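PDB 5OGX: cytochrome P450 reductase from Amycolatopsis methanolica 239, which transfers electrons from NADH, through FAD and a [2Fe-2S] cluster, to the cytochrome P450 GcoA, which O-demethylates guaiacol and related lignin-derived aromatics. Local coordinates for residues W299-G305 against R326-F332; T286-V290 against A316-M322; A152-E157 against V223-T228. Where two conformers were deposited one is given. Residues are numbered along the deposited sequence.

Contact 1: W299-G305 against R326-F332. With FAD (flavin-adenine dinucleotide), chain B.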
loop_
_atom_site.group_PDB
_atom_site.type_symbol
_atom_site.label_atom_id
_atom_site.label_comp_id
_atom_site.label_asym_id
_atom_site.label_seq_id
_atom_site.Cartn_x
_atom_site.Cartn_y
_atom_site.Cartn_z
ATOM N N TRP A 299 -14.616 -2.663 15.759
ATOM C CA TRP A 299 -14.239 -3.011 14.399
ATOM C C TRP A 299 -12.810 -2.580 14.105
ATOM O O TRP A 299 -12.241 -1.721 14.781
ATOM C CB TRP A 299 -15.183 -2.323 13.406
ATOM C CG TRP A 299 -16.483 -3.036 13.316
ATOM C CD1 TRP A 299 -17.447 -3.113 14.268
ATOM C CD2 TRP A 299 -16.932 -3.811 12.203
ATOM N NE1 TRP A 299 -18.509 -3.894 13.805
ATOM C CE2 TRP A 299 -18.206 -4.324 12.535
ATOM C CE3 TRP A 299 -16.383 -4.098 10.945
ATOM C CZ2 TRP A 299 -18.940 -5.128 11.660
ATOM C CZ3 TRP A 299 -17.120 -4.897 10.065
ATOM C CH2 TRP A 299 -18.386 -5.395 10.430
ATOM N N SER A 300 -12.219 -3.220 13.106
ATOM C CA SER A 300 -11.005 -2.726 12.477
ATOM C C SER A 300 -11.380 -2.216 11.096
ATOM O O SER A 300 -12.347 -2.696 10.490
ATOM C CB SER A 300 -9.929 -3.816 12.382
ATOM O OG SER A 300 -9.698 -4.429 13.650
ATOM N N GLY A 301 -10.631 -1.223 10.609
ATOM C CA GLY A 301 -10.935 -0.645 9.308
ATOM C C GLY A 301 -9.699 -0.441 8.465
ATOM O O GLY A 301 -8.646 -0.038 8.959
ATOM N N TRP A 302 -9.839 -0.705 7.174
ATOM C CA TRP A 302 -8.738 -0.685 6.218
ATOM C C TRP A 302 -9.180 0.152 5.027
ATOM O O TRP A 302 -10.094 -0.245 4.302
ATOM C CB TRP A 302 -8.388 -2.111 5.778
ATOM C CG TRP A 302 -8.059 -2.980 6.960
ATOM C CD1 TRP A 302 -8.919 -3.493 7.902
ATOM C CD2 TRP A 302 -6.760 -3.401 7.327
ATOM N NE1 TRP A 302 -8.209 -4.215 8.847
ATOM C CE2 TRP A 302 -6.879 -4.167 8.507
ATOM C CE3 TRP A 302 -5.498 -3.195 6.771
ATOM C CZ2 TRP A 302 -5.781 -4.723 9.145
ATOM C CZ3 TRP A 302 -4.398 -3.741 7.419
ATOM C CH2 TRP A 302 -4.553 -4.503 8.588
ATOM N N LEU A 303 -8.526 1.302 4.803
ATOM C CA LEU A 303 -8.938 2.221 3.750
ATOM C C LEU A 303 -7.797 2.377 2.756
ATOM O O LEU A 303 -6.664 2.655 3.160
ATOM C CB LEU A 303 -9.303 3.605 4.316
ATOM C CG LEU A 303 -10.611 3.770 5.083
ATOM C CD1 LEU A 303 -10.459 4.833 6.148
ATOM C CD2 LEU A 303 -11.724 4.177 4.127
ATOM N N CYS A 304 -8.099 2.247 1.466
ATOM C CA CYS A 304 -7.054 2.431 0.469
ATOM C C CYS A 304 -7.630 3.101 -0.769
ATOM O O CYS A 304 -8.691 2.711 -1.255
ATOM C CB CYS A 304 -6.417 1.090 0.113
ATOM S SG CYS A 304 -5.272 1.187 -1.253
ATOM N N GLY A 305 -6.927 4.104 -1.276
ATOM C CA GLY A 305 -7.386 4.824 -2.442
ATOM C C GLY A 305 -6.749 6.194 -2.485
ATOM O O GLY A 305 -5.748 6.448 -1.819
ATOM N N ARG A 326 -7.215 0.749 15.514
ATOM C CA ARG A 326 -7.617 -0.314 14.604
ATOM C C ARG A 326 -7.970 0.216 13.225
ATOM O O ARG A 326 -8.640 -0.481 12.447
ATOM C CB ARG A 326 -8.791 -1.082 15.203
ATOM C CG ARG A 326 -8.422 -1.686 16.554
ATOM C CD ARG A 326 -9.546 -2.529 17.128
ATOM N NE ARG A 326 -9.758 -3.759 16.371
ATOM C CZ ARG A 326 -9.334 -4.965 16.747
ATOM N NH1 ARG A 326 -8.657 -5.117 17.883
ATOM N NH2 ARG A 326 -9.586 -6.024 15.979
ATOM N N ILE A 327 -7.502 1.415 12.892
ATOM C CA ILE A 327 -7.742 2.012 11.588
ATOM C C ILE A 327 -6.435 2.008 10.818
ATOM O O ILE A 327 -5.419 2.538 11.292
ATOM C CB ILE A 327 -8.316 3.427 11.716
ATOM C CG1 ILE A 327 -9.648 3.393 12.472
ATOM C CG2 ILE A 327 -8.419 4.086 10.349
ATOM C CD1 ILE A 327 -10.243 4.768 12.769
ATOM N N HIS A 328 -6.467 1.433 9.628
ATOM C CA HIS A 328 -5.282 1.246 8.798
ATOM C C HIS A 328 -5.493 1.947 7.462
ATOM O O HIS A 328 -6.592 1.906 6.906
ATOM C CB HIS A 328 -5.021 -0.258 8.579
ATOM C CG HIS A 328 -5.050 -1.065 9.842
ATOM N ND1 HIS A 328 -3.903 -1.449 10.508
ATOM C CD2 HIS A 328 -6.086 -1.554 10.566
ATOM C CE1 HIS A 328 -4.234 -2.146 11.584
ATOM N NE2 HIS A 328 -5.551 -2.218 11.644
ATOM N N ARG A 329 -4.444 2.588 6.929
ATOM C CA ARG A 329 -4.603 3.443 5.748
ATOM C C ARG A 329 -3.485 3.201 4.753
ATOM O O ARG A 329 -2.329 3.021 5.153
ATOM C CB ARG A 329 -4.574 4.955 6.094
ATOM C CG ARG A 329 -5.106 5.352 7.454
ATOM C CD ARG A 329 -4.235 6.408 8.139
ATOM N NE ARG A 329 -4.881 6.883 9.363
ATOM C CZ ARG A 329 -4.954 6.173 10.485
ATOM N NH1 ARG A 329 -4.390 4.976 10.555
ATOM N NH2 ARG A 329 -5.576 6.669 11.543
ATOM N N GLU A 330 -3.827 3.243 3.461
ATOM C CA GLU A 330 -2.852 3.262 2.369
ATOM C C GLU A 330 -3.303 4.317 1.365
ATOM O O GLU A 330 -4.326 4.155 0.691
ATOM C CB GLU A 330 -2.715 1.891 1.692
ATOM C CG GLU A 330 -1.609 1.852 0.636
ATOM C CD GLU A 330 -0.252 1.558 1.266
ATOM O OE1 GLU A 330 0.151 2.306 2.181
ATOM O OE2 GLU A 330 0.396 0.570 0.867
ATOM N N LYS A 331 -2.561 5.414 1.248
ATOM C CA LYS A 331 -2.972 6.479 0.334
ATOM C C LYS A 331 -2.210 6.400 -0.982
ATOM O O LYS A 331 -0.973 6.369 -0.986
ATOM C CB LYS A 331 -2.768 7.850 0.975
ATOM C CG LYS A 331 -3.341 7.940 2.374
ATOM C CD LYS A 331 -2.920 9.247 3.011
ATOM C CE LYS A 331 -3.903 9.696 4.046
ATOM N NZ LYS A 331 -3.225 10.553 5.059
ATOM N N PHE A 332 -2.957 6.377 -2.092
ATOM C CA PHE A 332 -2.392 6.380 -3.445
ATOM C C PHE A 332 -2.055 7.827 -3.831
ATOM O O PHE A 332 -2.628 8.420 -4.747
ATOM C CB PHE A 332 -3.368 5.765 -4.451
ATOM C CG PHE A 332 -3.527 4.255 -4.345
ATOM C CD1 PHE A 332 -2.862 3.534 -3.382
ATOM C CD2 PHE A 332 -4.349 3.574 -5.245
ATOM C CE1 PHE A 332 -2.992 2.146 -3.293
ATOM C CE2 PHE A 332 -4.493 2.195 -5.175
ATOM C CZ PHE A 332 -3.816 1.480 -4.195
HETATM P PA FAD B . 1.406 11.017 -13.254
HETATM O O1A FAD B . 2.207 11.306 -14.501
HETATM O O2A FAD B . 2.229 10.981 -11.989
HETATM O O5B FAD B . 0.213 12.138 -13.054
HETATM C C5B FAD B . -0.323 12.785 -14.186
HETATM C C4B FAD B . -1.188 13.974 -13.676
HETATM O O4B FAD B . -2.282 13.516 -13.130
HETATM C C3B FAD B . -0.449 14.726 -12.556
HETATM O O3B FAD B . -0.729 16.050 -12.655
HETATM C C2B FAD B . -1.014 14.109 -11.254
HETATM O O2B FAD B . -0.871 15.042 -10.095
HETATM C C1B FAD B . -2.259 13.841 -11.548
HETATM N N9A FAD B . -2.713 12.623 -10.929
HETATM C C8A FAD B . -1.944 11.642 -10.439
HETATM N N7A FAD B . -2.754 10.677 -9.981
HETATM C C5A FAD B . -4.022 11.066 -10.206
HETATM C C6A FAD B . -5.223 10.454 -9.935
HETATM N N6A FAD B . -5.699 9.219 -9.337
HETATM N N1A FAD B . -6.362 11.050 -10.263
HETATM C C2A FAD B . -6.343 12.266 -10.863
HETATM N N3A FAD B . -5.162 12.877 -11.136
HETATM C C4A FAD B . -4.003 12.263 -10.800
HETATM N N1 FAD B . -2.290 3.189 -8.570
HETATM C C2 FAD B . -3.026 2.074 -9.152
HETATM O O2 FAD B . -3.614 2.215 -10.172
HETATM N N3 FAD B . -3.011 0.769 -8.475
HETATM C C4 FAD B . -2.322 0.539 -7.243
HETATM O O4 FAD B . -2.346 -0.524 -6.717
HETATM C C4X FAD B . -1.598 1.707 -6.655
HETATM N N5 FAD B . -0.873 1.509 -5.437
HETATM C C5X FAD B . -0.182 2.663 -4.869
HETATM C C6 FAD B . 0.473 2.488 -3.646
HETATM C C7 FAD B . 1.131 3.601 -3.118
HETATM C C7M FAD B . 1.806 3.226 -1.799
HETATM C C8 FAD B . 1.135 4.827 -3.778
HETATM C C8M FAD B . 1.891 5.980 -3.129
HETATM C C9 FAD B . 0.472 4.999 -4.989
HETATM C C9A FAD B . -0.190 3.909 -5.518
HETATM N N10 FAD B . -0.888 4.102 -6.801
HETATM C C10 FAD B . -1.596 2.986 -7.331
HETATM C "C1'" FAD B . -0.830 5.384 -7.524
HETATM C "C2'" FAD B . 0.300 5.100 -8.604
HETATM O "O2'" FAD B . 1.581 4.845 -8.046
HETATM C "C3'" FAD B . 0.497 6.237 -9.631
HETATM O "O3'" FAD B . 0.585 7.444 -8.928
HETATM C "C4'" FAD B . -0.676 6.309 -10.626
HETATM O "O4'" FAD B . -0.732 5.131 -11.384
HETATM C "C5'" FAD B . -0.519 7.509 -11.585
HETATM O "O5'" FAD B . 0.805 7.535 -12.085
HETATM P P FAD B . 1.084 8.162 -13.574
HETATM O O1P FAD B . 2.574 8.182 -13.784
HETATM O O2P FAD B . 0.268 7.450 -14.627
HETATM O O3P FAD B . 0.493 9.687 -13.485
HETATM O O HOH W 1 -6.763 -3.850 13.696
#
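Parallel strands can carry different chemistry on one backbone ladder, as strands 300-305 and 327-331 of a beta-alpha-beta unit illustrate. The ladder runs from Gly301 N to Arg326 O (2.8 Å) as far as Phe332 N to Gly305 O (2.8 Å). On the face bearing Trp302, both Trp302 and His328 adopt m rotamers, which lay the imidazole over the six-membered ring of the indole in a face-to-face stack, planes at 7° and centroids 3.7 Å apart. Water 1 links His328 NE2 (2.9 Å) to Ser300 OG (3.0 Å). Ser300 OG accepts weak hydrogen bonds from Arg326 NE and NH2, each 2.8 Å, while Arg326 NH1 reaches Asp206 in a salt bridge. These groups occupy the end away from the flavin. At the flavin end, Cys304 (t) brings SG to 3.2 Å from Phe332 CE1, an oblique sulfur-aromatic contact. Phe332 (m) turns a ring face to the flavin, Phe332 CE1 3.1 Å from FAD N5. The Gly305 bond and sulfur contact are consistent with a fixed place for this ring.

Contact 2: T286-V290 against A316-M322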
loop_
_atom_site.group_PDB
_atom_site.type_symbol
_atom_site.label_atom_id
_atom_site.label_comp_id
_atom_site.label_asym_id
_atom_site.label_seq_id
_atom_site.Cartn_x
_atom_site.Cartn_y
_atom_site.Cartn_z
ATOM N N THR A 286 -17.542 4.777 2.027
ATOM C CA THR A 286 -17.587 4.907 3.475
ATOM C C THR A 286 -19.011 5.139 3.967
ATOM O O THR A 286 -19.407 4.609 5.011
ATOM C CB THR A 286 -16.643 6.023 3.906
ATOM O OG1 THR A 286 -15.322 5.634 3.502
ATOM C CG2 THR A 286 -16.675 6.198 5.403
ATOM N N ASP A 287 -19.811 5.891 3.206
ATOM C CA ASP A 287 -21.209 6.106 3.580
ATOM C C ASP A 287 -21.985 4.793 3.653
ATOM O O ASP A 287 -22.851 4.626 4.518
ATOM C CB ASP A 287 -21.885 7.045 2.579
ATOM C CG ASP A 287 -21.224 8.408 2.507
ATOM O OD1 ASP A 287 -20.408 8.735 3.395
ATOM O OD2 ASP A 287 -21.540 9.166 1.564
ATOM N N ALA A 288 -21.712 3.862 2.740
ATOM C CA ALA A 288 -22.455 2.605 2.729
ATOM C C ALA A 288 -22.128 1.752 3.949
ATOM O O ALA A 288 -23.012 1.091 4.506
ATOM C CB ALA A 288 -22.172 1.827 1.444
ATOM N N PHE A 289 -20.862 1.737 4.376
ATOM C CA PHE A 289 -20.528 0.990 5.581
ATOM C C PHE A 289 -21.231 1.576 6.794
ATOM O O PHE A 289 -21.807 0.842 7.603
ATOM C CB PHE A 289 -19.016 0.976 5.812
ATOM C CG PHE A 289 -18.625 0.530 7.195
ATOM C CD1 PHE A 289 -18.745 -0.800 7.565
ATOM C CD2 PHE A 289 -18.091 1.436 8.111
ATOM C CE1 PHE A 289 -18.374 -1.230 8.811
ATOM C CE2 PHE A 289 -17.717 1.016 9.383
ATOM C CZ PHE A 289 -17.855 -0.318 9.733
ATOM N N VAL A 290 -21.172 2.904 6.941
ATOM C CA VAL A 290 -21.829 3.572 8.060
ATOM C C VAL A 290 -23.313 3.230 8.087
ATOM O O VAL A 290 -23.902 3.031 9.156
ATOM C CB VAL A 290 -21.592 5.091 7.979
ATOM C CG1 VAL A 290 -22.416 5.812 9.028
ATOM C CG2 VAL A 290 -20.106 5.405 8.144
ATOM N N ALA A 316 -14.607 9.554 9.250
ATOM C CA ALA A 316 -15.949 8.995 9.370
ATOM C C ALA A 316 -15.955 7.762 10.265
ATOM O O ALA A 316 -16.852 7.610 11.106
ATOM C CB ALA A 316 -16.508 8.653 7.992
ATOM N N PHE A 317 -14.983 6.862 10.081
ATOM C CA PHE A 317 -14.843 5.725 10.991
ATOM C C PHE A 317 -14.767 6.196 12.442
ATOM O O PHE A 317 -15.430 5.649 13.331
ATOM C CB PHE A 317 -13.585 4.924 10.653
ATOM C CG PHE A 317 -13.681 4.050 9.427
ATOM C CD1 PHE A 317 -14.861 3.898 8.726
ATOM C CD2 PHE A 317 -12.551 3.364 8.998
ATOM C CE1 PHE A 317 -14.917 3.069 7.608
ATOM C CE2 PHE A 317 -12.604 2.529 7.898
ATOM C CZ PHE A 317 -13.783 2.393 7.205
ATOM N N LYS A 318 -13.947 7.217 12.705
ATOM C CA LYS A 318 -13.741 7.633 14.092
ATOM C C LYS A 318 -15.002 8.252 14.678
ATOM O O LYS A 318 -15.295 8.067 15.863
ATOM C CB LYS A 318 -12.570 8.614 14.185
ATOM C CG LYS A 318 -11.210 7.968 14.059
ATOM C CD LYS A 318 -10.105 9.035 13.993
ATOM C CE LYS A 318 -8.726 8.401 13.840
ATOM N NZ LYS A 318 -7.625 9.396 14.071
ATOM N N ARG A 319 -15.770 8.974 13.862
ATOM C CA ARG A 319 -16.998 9.586 14.363
ATOM C C ARG A 319 -18.023 8.536 14.766
ATOM O O ARG A 319 -18.881 8.803 15.617
ATOM C CB ARG A 319 -17.584 10.525 13.314
ATOM C CG ARG A 319 -16.712 11.737 13.039
ATOM C CD ARG A 319 -17.419 12.742 12.142
ATOM N NE ARG A 319 -18.376 12.106 11.242
ATOM C CZ ARG A 319 -18.164 11.907 9.946
ATOM N NH1 ARG A 319 -19.093 11.317 9.216
ATOM N NH2 ARG A 319 -17.022 12.296 9.387
ATOM N N ARG A 320 -17.955 7.347 14.168
ATOM C CA ARG A 320 -18.804 6.229 14.552
ATOM C C ARG A 320 -18.123 5.324 15.570
ATOM O O ARG A 320 -18.541 4.172 15.747
ATOM C CB ARG A 320 -19.229 5.442 13.310
ATOM C CG ARG A 320 -20.155 6.228 12.372
ATOM C CD ARG A 320 -21.143 7.067 13.173
ATOM N NE ARG A 320 -22.196 7.668 12.356
ATOM C CZ ARG A 320 -23.372 7.100 12.117
ATOM N NH1 ARG A 320 -23.651 5.907 12.621
ATOM N NH2 ARG A 320 -24.274 7.726 11.369
ATOM N N ARG A 321 -17.074 5.829 16.222
ATOM C CA ARG A 321 -16.466 5.283 17.425
ATOM C C ARG A 321 -15.619 4.051 17.145
ATOM O O ARG A 321 -15.332 3.274 18.062
ATOM C CB ARG A 321 -17.526 5.008 18.500
ATOM C CG ARG A 321 -18.132 6.324 19.023
ATOM C CD ARG A 321 -19.414 6.116 19.821
ATOM N NE ARG A 321 -19.123 5.629 21.163
ATOM C CZ ARG A 321 -19.455 4.417 21.591
ATOM N NH1 ARG A 321 -20.088 3.587 20.774
ATOM N NH2 ARG A 321 -19.157 4.037 22.828
ATOM N N MET A 322 -15.146 3.892 15.909
ATOM C CA MET A 322 -14.108 2.901 15.650
ATOM C C MET A 322 -12.799 3.391 16.269
ATOM O O MET A 322 -12.487 4.585 16.221
ATOM C CB MET A 322 -13.969 2.672 14.137
ATOM C CG MET A 322 -13.093 1.503 13.760
ATOM S SD MET A 322 -12.791 1.303 12.015
ATOM C CE MET A 322 -14.485 1.068 11.418
#
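In the NAD-binding domain of this reductase, a parallel sheet flanked by helices in the Rossmann-like manner of the ferredoxin reductase family, helices 285-292 and 307-319 meet side by side on one sheet face, and their meeting shows how such a layer is held by side-chain packing, mostly apolar: no hydrogen bond crosses between 286-290 and 316-322. Where the helices come close, small groups meet, Thr286 CG2 lying 3.6 Å from Ala316 CB. Beside this pair, Phe289 in its t rotamer and Phe317 in its m rotamer converge, with Phe289 CD2 3.6 Å from Phe317 CE1; the rings are oblique, their planes at 73° and centroids 5.5 Å apart. Both rings rest on Val211 of strand 210-215, Phe317 also touches Leu303 and Ile327, and Phe289 makes an edge-to-face contact with Trp299. Helix 307-319 ends in a Schellman motif, in which Arg321, at positive phi, is the C-prime residue, Met322 N bonds to Phe317 O (3.1 Å) and Arg321 N to Lys318 O (2.9 Å). The reversal returns Met322 to the apolar layer, its CE 3.8 Å from Phe289 CE2. Toward solvent, Arg320 closes the contact; its NH1 is hydrogen-bonded to Pro294 O, and one face of its guanidinium lies against a methyl group, with Val290 CG1 3.5 Å from Arg320 CZ.

Contact 3: A152-E157 against V223-T228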
loop_
_atom_site.group_PDB
_atom_site.type_symbol
_atom_site.label_atom_id
_atom_site.label_comp_id
_atom_site.label_asym_id
_atom_site.label_seq_id
_atom_site.Cartn_x
_atom_site.Cartn_y
_atom_site.Cartn_z
ATOM N N ALA A 152 -2.074 -7.464 -5.146
ATOM C CA ALA A 152 -3.320 -8.144 -4.805
ATOM C C ALA A 152 -3.072 -9.529 -4.224
ATOM O O ALA A 152 -4.030 -10.206 -3.809
ATOM C CB ALA A 152 -4.217 -8.250 -6.054
ATOM N N ASN A 153 -1.812 -9.956 -4.180
ATOM C CA ASN A 153 -1.428 -11.328 -3.851
ATOM C C ASN A 153 -1.644 -11.676 -2.392
ATOM O O ASN A 153 -1.448 -10.852 -1.495
ATOM C CB ASN A 153 0.058 -11.543 -4.106
ATOM C CG ASN A 153 0.443 -11.291 -5.523
ATOM O OD1 ASN A 153 0.251 -10.194 -6.057
ATOM N ND2 ASN A 153 0.996 -12.302 -6.152
ATOM N N THR A 154 -1.947 -12.951 -2.154
ATOM C CA THR A 154 -1.628 -13.513 -0.853
ATOM C C THR A 154 -0.171 -13.969 -0.860
ATOM O O THR A 154 0.450 -14.125 -1.915
ATOM C CB THR A 154 -2.563 -14.675 -0.504
ATOM O OG1 THR A 154 -2.616 -15.595 -1.598
ATOM C CG2 THR A 154 -3.972 -14.156 -0.240
ATOM N N ALA A 155 0.388 -14.144 0.338
ATOM C CA ALA A 155 1.830 -14.346 0.458
ATOM C C ALA A 155 2.289 -15.653 -0.173
ATOM O O ALA A 155 3.466 -15.774 -0.537
ATOM C CB ALA A 155 2.248 -14.297 1.931
ATOM N N ASP A 156 1.390 -16.626 -0.325
ATOM C CA ASP A 156 1.745 -17.877 -0.975
ATOM C C ASP A 156 1.842 -17.739 -2.489
ATOM O O ASP A 156 2.445 -18.601 -3.141
ATOM C CB ASP A 156 0.712 -18.950 -0.629
ATOM C CG ASP A 156 -0.672 -18.577 -1.107
ATOM O OD1 ASP A 156 -1.205 -17.563 -0.618
ATOM O OD2 ASP A 156 -1.211 -19.258 -2.004
ATOM N N GLU A 157 1.223 -16.709 -3.063
ATOM C CA GLU A 157 1.324 -16.439 -4.497
ATOM C C GLU A 157 2.593 -15.619 -4.729
ATOM O O GLU A 157 2.564 -14.411 -4.971
ATOM C CB GLU A 157 0.070 -15.718 -4.989
ATOM C CG GLU A 157 -1.223 -16.489 -4.694
ATOM C CD GLU A 157 -2.501 -15.674 -4.915
ATOM O OE1 GLU A 157 -2.481 -14.428 -4.783
ATOM O OE2 GLU A 157 -3.548 -16.296 -5.205
ATOM N N VAL A 223 -7.789 -7.071 -1.609
ATOM C CA VAL A 223 -8.002 -8.447 -2.045
ATOM C C VAL A 223 -7.057 -9.380 -1.302
ATOM O O VAL A 223 -7.468 -10.422 -0.773
ATOM C CB VAL A 223 -7.824 -8.555 -3.570
ATOM C CG1 VAL A 223 -7.934 -10.022 -4.001
ATOM C CG2 VAL A 223 -8.836 -7.676 -4.278
ATOM N N GLY A 224 -5.778 -9.005 -1.214
ATOM C CA GLY A 224 -4.835 -9.864 -0.515
ATOM C C GLY A 224 -5.080 -9.887 0.985
ATOM O O GLY A 224 -4.988 -10.941 1.628
ATOM N N ILE A 225 -5.382 -8.727 1.563
ATOM C CA ILE A 225 -5.620 -8.653 3.002
ATOM C C ILE A 225 -6.867 -9.451 3.383
ATOM O O ILE A 225 -6.864 -10.208 4.359
ATOM C CB ILE A 225 -5.726 -7.186 3.455
ATOM C CG1 ILE A 225 -4.352 -6.509 3.361
ATOM C CG2 ILE A 225 -6.253 -7.111 4.892
ATOM C CD1 ILE A 225 -4.433 -5.000 3.291
ATOM N N ALA A 226 -7.962 -9.267 2.639
ATOM C CA ALA A 226 -9.201 -9.977 2.959
ATOM C C ALA A 226 -9.024 -11.487 2.849
ATOM O O ALA A 226 -9.472 -12.241 3.721
ATOM C CB ALA A 226 -10.330 -9.512 2.038
ATOM N N ARG A 227 -8.382 -11.950 1.773
ATOM C CA ARG A 227 -8.170 -13.387 1.625
ATOM C C ARG A 227 -7.282 -13.930 2.735
ATOM O O ARG A 227 -7.511 -15.035 3.240
ATOM C CB ARG A 227 -7.561 -13.691 0.259
ATOM C CG ARG A 227 -8.521 -13.512 -0.896
ATOM C CD ARG A 227 -7.943 -14.118 -2.167
ATOM N NE ARG A 227 -6.904 -13.293 -2.780
ATOM C CZ ARG A 227 -5.945 -13.774 -3.571
ATOM N NH1 ARG A 227 -5.038 -12.958 -4.108
ATOM N NH2 ARG A 227 -5.889 -15.074 -3.819
ATOM N N THR A 228 -6.253 -13.175 3.121
ATOM C CA THR A 228 -5.387 -13.633 4.201
ATOM C C THR A 228 -6.146 -13.708 5.519
ATOM O O THR A 228 -5.992 -14.673 6.277
ATOM C CB THR A 228 -4.180 -12.699 4.334
ATOM O OG1 THR A 228 -3.486 -12.662 3.071
ATOM C CG2 THR A 228 -3.248 -13.201 5.437
HETATM O O HOH W 2 -1.177 -14.012 2.731
#
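Arg227 of helix 219-232 supplies every direct hydrogen bond of this contact. Arg227 NH2 meets Glu157 OE2 at 3.0 Å and Arg227 NH1 meets Glu157 OE1 at 3.0 Å, a bidentate salt bridge, while NH1 also donates to Ala152 O at 2.9 Å. The carboxylate is held in place from its own loop, since Thr154 N donates to Glu157 OE1 (3.1 Å), and the type I turn from Thr154 to Glu157 is closed by Glu157 N to Thr154 O (2.9 Å). Farther along, water 2 joins Ala155 N (2.9 Å) to Thr228 OG1 (2.7 Å). Packing completes the contact: Thr154 CG2 sits over one guanidinium face and 3.7 Å from Arg227 CB, and Gly224 lets the loop approach the helix, for a CB there would clash with Asn153 O. Ala152 also touches His164, an FAD-binding residue. A loop between strands of the antiparallel FAD-binding sheet thus docks on the helix after the first strand of the NAD-binding domain, the kind of interdomain interface that belongs to the two-domain ferredoxin reductase architecture.

The three contacts show chemistry following position. Contacts 1 and 2 are buried and share one neighbourhood of the NAD-binding domain: their segments alternate along the chain, helix 307-319 of contact 2 connects the two strands of contact 1, and Leu303 packs on Phe317 where they touch. Yet contact 1 is a backbone ladder reaching the flavin, whereas contact 2, farther from the chain centre and from the annotated sites, relies on apolar packing. Contact 3 is only partly buried and joins two domains, using an ion pair and a water. Trp302 against Ile225 ties it to contact 1, while contacts 2 and 3 remain about 12 Å apart at their nearest atoms.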